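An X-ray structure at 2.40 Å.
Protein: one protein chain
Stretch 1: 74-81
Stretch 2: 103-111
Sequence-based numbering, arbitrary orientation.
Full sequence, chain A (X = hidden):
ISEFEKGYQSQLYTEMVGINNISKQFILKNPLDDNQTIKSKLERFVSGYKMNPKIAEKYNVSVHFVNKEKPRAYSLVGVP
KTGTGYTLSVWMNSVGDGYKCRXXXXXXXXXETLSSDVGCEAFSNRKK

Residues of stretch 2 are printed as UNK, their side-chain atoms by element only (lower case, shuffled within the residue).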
# COMPACT_ATOMS: atom_id res chain seq x y z
N TYR A 74 10.24 -0.98 -1.17
CA TYR A 74 9.07 -1.76 -0.74
C TYR A 74 7.88 -1.21 -1.54
O TYR A 74 7.97 -0.18 -2.20
CB TYR A 74 8.80 -1.66 0.78
CG TYR A 74 8.51 -0.20 1.22
CD1 TYR A 74 7.25 0.37 1.00
CD2 TYR A 74 9.51 0.61 1.80
CE1 TYR A 74 6.97 1.67 1.36
CE2 TYR A 74 9.23 1.93 2.16
CZ TYR A 74 7.94 2.47 1.93
OH TYR A 74 7.62 3.78 2.21
N SER A 75 6.76 -1.91 -1.45
CA SER A 75 5.50 -1.41 -1.95
C SER A 75 4.41 -1.58 -0.89
O SER A 75 4.51 -2.42 0.01
CB SER A 75 5.13 -2.14 -3.21
OG SER A 75 5.04 -3.49 -2.95
N LEU A 76 3.38 -0.75 -0.98
CA LEU A 76 2.24 -0.86 -0.14
C LEU A 76 1.10 -1.42 -0.96
O LEU A 76 0.87 -0.99 -2.08
CB LEU A 76 1.85 0.51 0.41
CG LEU A 76 2.88 1.26 1.25
CD1 LEU A 76 2.39 2.72 1.53
CD2 LEU A 76 3.13 0.51 2.53
N VAL A 77 0.38 -2.38 -0.39
CA VAL A 77 -0.80 -2.95 -1.03
C VAL A 77 -2.06 -2.58 -0.19
O VAL A 77 -2.09 -2.72 1.01
CB VAL A 77 -0.61 -4.49 -1.17
CG1 VAL A 77 -1.83 -5.19 -1.65
CG2 VAL A 77 0.57 -4.80 -2.08
N GLY A 78 -3.10 -2.04 -0.83
CA GLY A 78 -4.30 -1.71 -0.07
C GLY A 78 -5.41 -2.55 -0.68
O GLY A 78 -5.69 -2.44 -1.87
N VAL A 79 -6.04 -3.43 0.10
CA VAL A 79 -7.10 -4.24 -0.50
C VAL A 79 -8.29 -4.34 0.43
O VAL A 79 -8.16 -4.15 1.66
CB VAL A 79 -6.60 -5.66 -0.91
CG1 VAL A 79 -5.48 -5.52 -1.93
CG2 VAL A 79 -6.18 -6.53 0.35
N PRO A 80 -9.46 -4.60 -0.14
CA PRO A 80 -10.67 -4.66 0.66
C PRO A 80 -10.62 -5.84 1.63
O PRO A 80 -10.05 -6.87 1.29
CB PRO A 80 -11.76 -4.88 -0.40
CG PRO A 80 -11.14 -4.43 -1.69
CD PRO A 80 -9.73 -4.77 -1.58
N LYS A 81 -11.18 -5.68 2.82
CA LYS A 81 -11.37 -6.78 3.77
C LYS A 81 -12.18 -7.93 3.15
O LYS A 81 -13.10 -7.71 2.37
CB LYS A 81 -12.10 -6.28 5.02
CG LYS A 81 -11.14 -5.72 6.06
CD LYS A 81 -11.78 -4.71 6.98
CE LYS A 81 -11.00 -4.57 8.28
NZ LYS A 81 -9.56 -4.50 8.03
N UNK A 103 -9.04 -4.98 -8.99
CA UNK A 103 -9.22 -6.15 -8.10
C UNK A 103 -7.99 -6.34 -7.23
O UNK A 103 -6.89 -5.98 -7.66
c UNK A 103 -8.33 -7.55 -9.99
c UNK A 103 -9.39 -7.42 -8.91
o UNK A 103 -8.54 -6.98 -11.08
o UNK A 103 -7.26 -8.17 -9.76
N UNK A 104 -8.19 -6.93 -6.05
CA UNK A 104 -7.12 -7.26 -5.09
C UNK A 104 -5.95 -8.08 -5.63
O UNK A 104 -4.81 -7.82 -5.27
c UNK A 104 -7.71 -7.97 -3.83
N UNK A 105 -6.22 -9.06 -6.50
CA UNK A 105 -5.16 -9.84 -7.09
C UNK A 105 -4.18 -8.94 -7.82
O UNK A 105 -2.97 -9.08 -7.62
c UNK A 105 -5.72 -10.88 -8.04
N UNK A 106 -4.69 -8.04 -8.67
CA UNK A 106 -3.85 -7.10 -9.44
C UNK A 106 -2.98 -6.18 -8.53
O UNK A 106 -1.87 -5.79 -8.91
o UNK A 106 -5.62 -6.92 -11.15
c UNK A 106 -4.72 -6.19 -10.33
N UNK A 107 -3.52 -5.79 -7.37
CA UNK A 107 -2.74 -5.05 -6.38
C UNK A 107 -1.64 -5.93 -5.78
O UNK A 107 -0.49 -5.50 -5.67
c UNK A 107 -3.65 -4.51 -5.28
N UNK A 108 -1.96 -7.18 -5.42
CA UNK A 108 -0.93 -8.05 -4.86
C UNK A 108 0.13 -8.39 -5.89
O UNK A 108 1.29 -8.64 -5.53
c UNK A 108 -2.47 -9.06 -3.10
c UNK A 108 -1.51 -9.33 -4.27
c UNK A 108 -3.24 -9.59 -0.07
n UNK A 108 -3.73 -10.06 -1.22
n UNK A 108 -1.92 -9.34 0.11
n UNK A 108 -4.10 -9.38 0.93
c UNK A 108 -2.92 -10.36 -2.41
N UNK A 109 -0.28 -8.39 -7.17
CA UNK A 109 0.65 -8.62 -8.30
C UNK A 109 1.41 -7.35 -8.81
O UNK A 109 2.39 -7.45 -9.58
c UNK A 109 -0.04 -9.35 -9.45
N UNK A 110 1.03 -6.18 -8.28
CA UNK A 110 1.69 -4.92 -8.61
C UNK A 110 1.67 -4.71 -10.09
O UNK A 110 2.68 -4.34 -10.69
c UNK A 110 3.30 -5.16 -6.68
c UNK A 110 3.15 -4.82 -8.11
c UNK A 110 2.65 -5.63 -4.63
n UNK A 110 2.23 -5.35 -5.85
n UNK A 110 3.96 -5.64 -4.64
c UNK A 110 4.40 -5.34 -5.91
N UNK A 111 0.52 -4.96 -10.67
CA UNK A 111 0.36 -4.72 -12.09
C UNK A 111 0.31 -3.20 -12.31
O UNK A 111 -0.09 -2.44 -11.41
c UNK A 111 0.39 -7.57 -13.36
c UNK A 111 -0.83 -6.98 -12.63
c UNK A 111 -0.91 -5.42 -12.60
c UNK A 111 -2.12 -7.62 -13.20

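Position 103 has four side-chain atoms: two carbons, the second carrying two oxygens. Its CA-to-CB bond points away from the strand, and it touches nothing on stretch 1. The atoms form a carboxylate on a single methylene, so the residue is Asp103. It sits just before the helix, at the N-cap position.

Position 104 has one side-chain carbon. This CB points toward the strand and lies 3.8 Å from CG1 of Val79 and 4.4 Å from CD of Pro80. A lone CB means alanine: Ala104. Its CA is 5.5 Å from the CA of Val79.

Position 105 also has one side-chain carbon. It points away from the strand and makes no contact there. The residue is Ala105, exposed on the far side of the helix.

Position 106 has one carbon and then one oxygen, a hydroxymethyl group out of reach of stretch 1. This is Ser106. Its backbone N donates to OD2 of Asp103 at 2.8 Å, the capping bond of the helix. Its OG also donates to OD2 of Asp103, at a very short 2.5 Å.

Position 107 has a single carbon again, directed toward the strand. The CB is 3.9 Å from CG1 of Val79 and 4.1 Å from CG1 of Val77. The residue is Ala107. It is buried, and its CB touches both valines.

Position 108 has seven side-chain atoms: three carbons, a nitrogen, then a carbon carrying two more nitrogens. The CA-to-CB bond points sideways, but the end of the side chain comes nearer the strand. A carbon of the chain lies near Val77 and a terminal nitrogen near Val79. This is a guanidinium on a long chain, hence Arg108. Its CG lies 4.2 Å from CG1 of Val77, and its NH2 lies 3.6 Å from CG2 of Val79.

Position 109 has one carbon, pointing away from the strand. It is exposed and without a contact on stretch 1. The residue is Ala109.

Position 110 has one carbon and then a five-membered ring of three carbons and two nitrogens. A ring carbon lies near Val77 and a ring nitrogen near Ser75. The ring is imidazole, so the residue is His110. It has positive phi and ends the helix in a Schellman motif. Its ND1 donates to the backbone O of Ala107 at 2.7 Å, which holds the ring back against the last turn. CG2 of Val77 lies at the ring edge, 3.4 Å from CE1 of His110. NE2 of His110 is 2.9 Å from OG of Ser75.

Position 111 has four carbons, forked at the second. It is exposed and out of reach of stretch 1. This is Leu111.

The helix runs nearly antiparallel to the strand, at 170°, with axes 8.1 Å apart at closest approach. Alternate strand residues Ser75, Val77 and Val79 point toward it. Ala107 CB meets Val77 and Val79, and Ala104 CB meets Val79 and Pro80; the backbones are close where these small side chains lie. Arg108 and His110 extend the contact beyond the alanines. Together the two stretches bury 336 Å².

Stretch 2 (103-111) DAASARAHL
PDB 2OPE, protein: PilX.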